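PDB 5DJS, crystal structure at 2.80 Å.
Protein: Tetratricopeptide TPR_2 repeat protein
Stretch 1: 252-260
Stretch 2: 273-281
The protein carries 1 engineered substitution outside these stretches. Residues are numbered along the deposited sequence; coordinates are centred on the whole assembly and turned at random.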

# COMPACT_ATOMS: atom_id res chain seq x y z
N ARG A 252 -10.72 -5.68 7.00
CA ARG A 252 -11.86 -6.27 7.68
C ARG A 252 -12.23 -5.40 8.89
O ARG A 252 -12.41 -5.89 10.00
N LEU A 253 -12.42 -4.12 8.62
CA LEU A 253 -12.54 -3.09 9.64
C LEU A 253 -13.91 -3.06 10.28
O LEU A 253 -14.07 -2.48 11.35
N PHE A 254 -14.91 -3.65 9.64
CA PHE A 254 -16.23 -3.75 10.26
C PHE A 254 -16.28 -4.88 11.30
O PHE A 254 -17.09 -4.85 12.21
N ALA A 255 -15.41 -5.88 11.15
CA ALA A 255 -15.16 -6.80 12.24
C ALA A 255 -14.47 -6.06 13.41
O ALA A 255 -14.91 -6.18 14.56
N PHE A 256 -13.44 -5.27 13.11
CA PHE A 256 -12.79 -4.40 14.12
C PHE A 256 -13.77 -3.43 14.76
O PHE A 256 -13.65 -3.10 15.92
N ALA A 257 -14.73 -2.96 13.98
CA ALA A 257 -15.71 -1.99 14.44
C ALA A 257 -16.48 -2.47 15.66
O ALA A 257 -16.86 -1.66 16.50
N ARG A 258 -16.69 -3.79 15.77
CA ARG A 258 -17.44 -4.39 16.88
C ARG A 258 -16.64 -4.61 18.18
O ARG A 258 -17.22 -5.04 19.18
N ARG A 259 -15.34 -4.29 18.18
CA ARG A 259 -14.43 -4.56 19.30
C ARG A 259 -14.38 -6.03 19.76
O ARG A 259 -14.61 -6.30 20.93
N PRO A 260 -14.08 -6.97 18.84
CA PRO A 260 -13.93 -8.37 19.27
C PRO A 260 -12.74 -8.63 20.19
O PRO A 260 -12.70 -9.66 20.88
N THR A 273 -5.14 7.93 9.60
CA THR A 273 -6.14 7.36 10.48
C THR A 273 -7.14 6.51 9.72
O THR A 273 -7.42 6.77 8.54
N THR A 274 -7.65 5.48 10.40
CA THR A 274 -8.83 4.75 9.94
C THR A 274 -10.11 5.60 10.08
O THR A 274 -11.11 5.32 9.42
N GLY A 275 -10.06 6.58 10.99
CA GLY A 275 -11.20 7.41 11.32
C GLY A 275 -12.07 6.84 12.43
O GLY A 275 -12.97 7.54 12.91
N MET A 276 -11.78 5.60 12.85
CA MET A 276 -12.68 4.82 13.70
C MET A 276 -12.43 5.06 15.19
O MET A 276 -11.28 5.21 15.61
N ARG A 277 -13.51 5.06 15.99
CA ARG A 277 -13.41 4.97 17.46
C ARG A 277 -12.88 3.60 17.90
O ARG A 277 -12.09 3.53 18.84
N ALA A 278 -13.33 2.54 17.22
CA ALA A 278 -12.96 1.15 17.53
C ALA A 278 -11.47 0.80 17.42
O ALA A 278 -11.02 -0.19 18.01
N MET A 279 -10.70 1.58 16.65
CA MET A 279 -9.26 1.37 16.57
C MET A 279 -8.57 2.16 17.69
O MET A 279 -8.67 3.39 17.77
N ASP A 280 -7.87 1.44 18.56
CA ASP A 280 -7.30 2.02 19.77
C ASP A 280 -5.97 2.65 19.45
O ASP A 280 -5.71 3.78 19.84
N TYR A 281 -5.12 1.89 18.75
CA TYR A 281 -3.74 2.31 18.45
C TYR A 281 -3.37 2.28 16.97
O TYR A 281 -3.87 1.45 16.21

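The most unusual feature is at the polar end of the contact, where the Arg259 guanidinium lies over Ala278, with NH2 3.7 Å from Ala278 CA. Arg259 follows the helix and has positive phi. Its CA-to-CB bond points sideways, but an extended side chain (chi1 m, chi2 t, chi3 t) carries the guanidinium to the second stretch. There Arg259 NH2 donates a hydrogen bond to Asp280 OD1 at 3.1 Å, as part of a salt bridge. The carboxylate oxygen meets the guanidinium at its edge, near its plane. Asp280 is in the m rotamer, and its OD2 is hydrogen-bonded elsewhere in the structure. Arg259 NH2 also sits 2.9 Å from Arg277 O, but the angle is too poor for a hydrogen bond.

The rest of the contact is mostly apolar. Leu253 and Phe256 point toward the second stretch, both with chi1 m. Met276 points back toward the helix (chi1 m, chi2 t, chi3 p). Its CE lies 3.1 Å from Leu253 O, a tight approach, and 3.9 Å from Ala257 CB. Its SD is 3.8 Å from Leu253 CD2.

Met279 starts sideways, but its t, p, p rotamer brings the methyl nearer. Met279 CE is 3.6 Å from Leu253 CD2 and 3.6 Å from Phe256 CD2, so it touches both side chains. It approaches the Phe256 ring obliquely.

The nearest CA atoms across the stretches are those of Ala257 and Ala278, 5.2 Å apart. The small Ala278 side chain fits against the backbone of the first stretch: its CB is 3.4 Å from Phe256 O and 3.6 Å from Ala257 O.

Thr274 points toward Leu253 (chi1 p), with CG2 4.2 Å from Leu253 CD2. Its OG1 accepts a hydrogen bond from Met276 N at 3.3 Å, within its own stretch.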

# COMPACT_ATOMS: atom_id res chain seq x y z
CB ARG A 252 -11.49 -7.71 8.07
CG ARG A 252 -12.59 -8.74 7.91
CD ARG A 252 -13.22 -8.70 6.53
NE ARG A 252 -13.49 -10.03 6.02
CZ ARG A 252 -14.49 -10.82 6.39
NH1 ARG A 252 -15.37 -10.45 7.31
NH2 ARG A 252 -14.59 -12.01 5.81
CB LEU A 253 -12.23 -1.71 9.06
CG LEU A 253 -10.77 -1.42 8.70
CD1 LEU A 253 -10.68 -0.22 7.76
CD2 LEU A 253 -9.93 -1.19 9.94
CB PHE A 254 -17.32 -3.93 9.20
CG PHE A 254 -17.28 -2.88 8.14
CD1 PHE A 254 -17.38 -1.54 8.49
CD2 PHE A 254 -17.11 -3.22 6.81
CE1 PHE A 254 -17.34 -0.55 7.52
CE2 PHE A 254 -17.07 -2.24 5.83
CZ PHE A 254 -17.18 -0.91 6.18
CB ALA A 255 -14.32 -7.99 11.76
CB PHE A 256 -11.63 -3.58 13.52
CG PHE A 256 -10.35 -4.34 13.38
CD1 PHE A 256 -10.16 -5.24 12.33
CD2 PHE A 256 -9.32 -4.16 14.29
CE1 PHE A 256 -8.99 -5.94 12.19
CE2 PHE A 256 -8.14 -4.87 14.16
CZ PHE A 256 -7.97 -5.76 13.11
CB ALA A 257 -16.67 -1.63 13.31
CB ARG A 258 -18.07 -5.71 16.42
CG ARG A 258 -19.45 -5.53 15.83
CD ARG A 258 -19.84 -6.69 14.93
NE ARG A 258 -19.67 -6.30 13.53
CZ ARG A 258 -20.58 -6.41 12.56
NH1 ARG A 258 -21.78 -6.95 12.78
NH2 ARG A 258 -20.27 -6.00 11.33
CB ARG A 259 -14.72 -3.65 20.51
CG ARG A 259 -14.37 -2.20 20.28
CD ARG A 259 -14.02 -1.48 21.56
NE ARG A 259 -13.06 -0.40 21.30
CZ ARG A 259 -13.30 0.90 21.40
NH1 ARG A 259 -14.49 1.38 21.77
NH2 ARG A 259 -12.32 1.76 21.13
CB PRO A 260 -13.77 -9.13 17.94
CG PRO A 260 -13.29 -8.10 16.98
CD PRO A 260 -13.99 -6.84 17.38
CB THR A 273 -6.89 8.45 11.28
OG1 THR A 273 -7.66 7.84 12.32
CG2 THR A 273 -7.79 9.33 10.37
CB THR A 274 -9.06 3.47 10.75
OG1 THR A 274 -9.12 3.79 12.15
CG2 THR A 274 -7.94 2.45 10.48
CB MET A 276 -12.50 3.33 13.42
CG MET A 276 -12.85 2.91 12.01
SD MET A 276 -12.32 1.23 11.63
CE MET A 276 -13.37 0.27 12.71
CB ARG A 277 -14.79 5.16 18.13
CG ARG A 277 -15.38 6.55 18.06
CD ARG A 277 -16.73 6.60 18.77
NE ARG A 277 -16.66 7.31 20.04
CZ ARG A 277 -16.85 8.63 20.21
NH1 ARG A 277 -17.14 9.44 19.18
NH2 ARG A 277 -16.76 9.16 21.44
CB ALA A 278 -13.76 0.19 16.67
CB MET A 279 -8.73 1.78 15.20
CG MET A 279 -7.38 1.19 14.84
SD MET A 279 -7.35 -0.61 14.62
CE MET A 279 -8.42 -0.84 13.20
CB ASP A 280 -7.13 0.96 20.88
CG ASP A 280 -8.40 0.17 21.18
OD1 ASP A 280 -9.43 0.80 21.53
OD2 ASP A 280 -8.36 -1.08 21.07
CB TYR A 281 -2.76 1.42 19.23
CG TYR A 281 -2.93 1.56 20.72
CD1 TYR A 281 -2.35 2.62 21.41
CD2 TYR A 281 -3.71 0.65 21.43
CE1 TYR A 281 -2.51 2.76 22.77
CE2 TYR A 281 -3.89 0.79 22.80
CZ TYR A 281 -3.28 1.84 23.46
OH TYR A 281 -3.44 1.98 24.81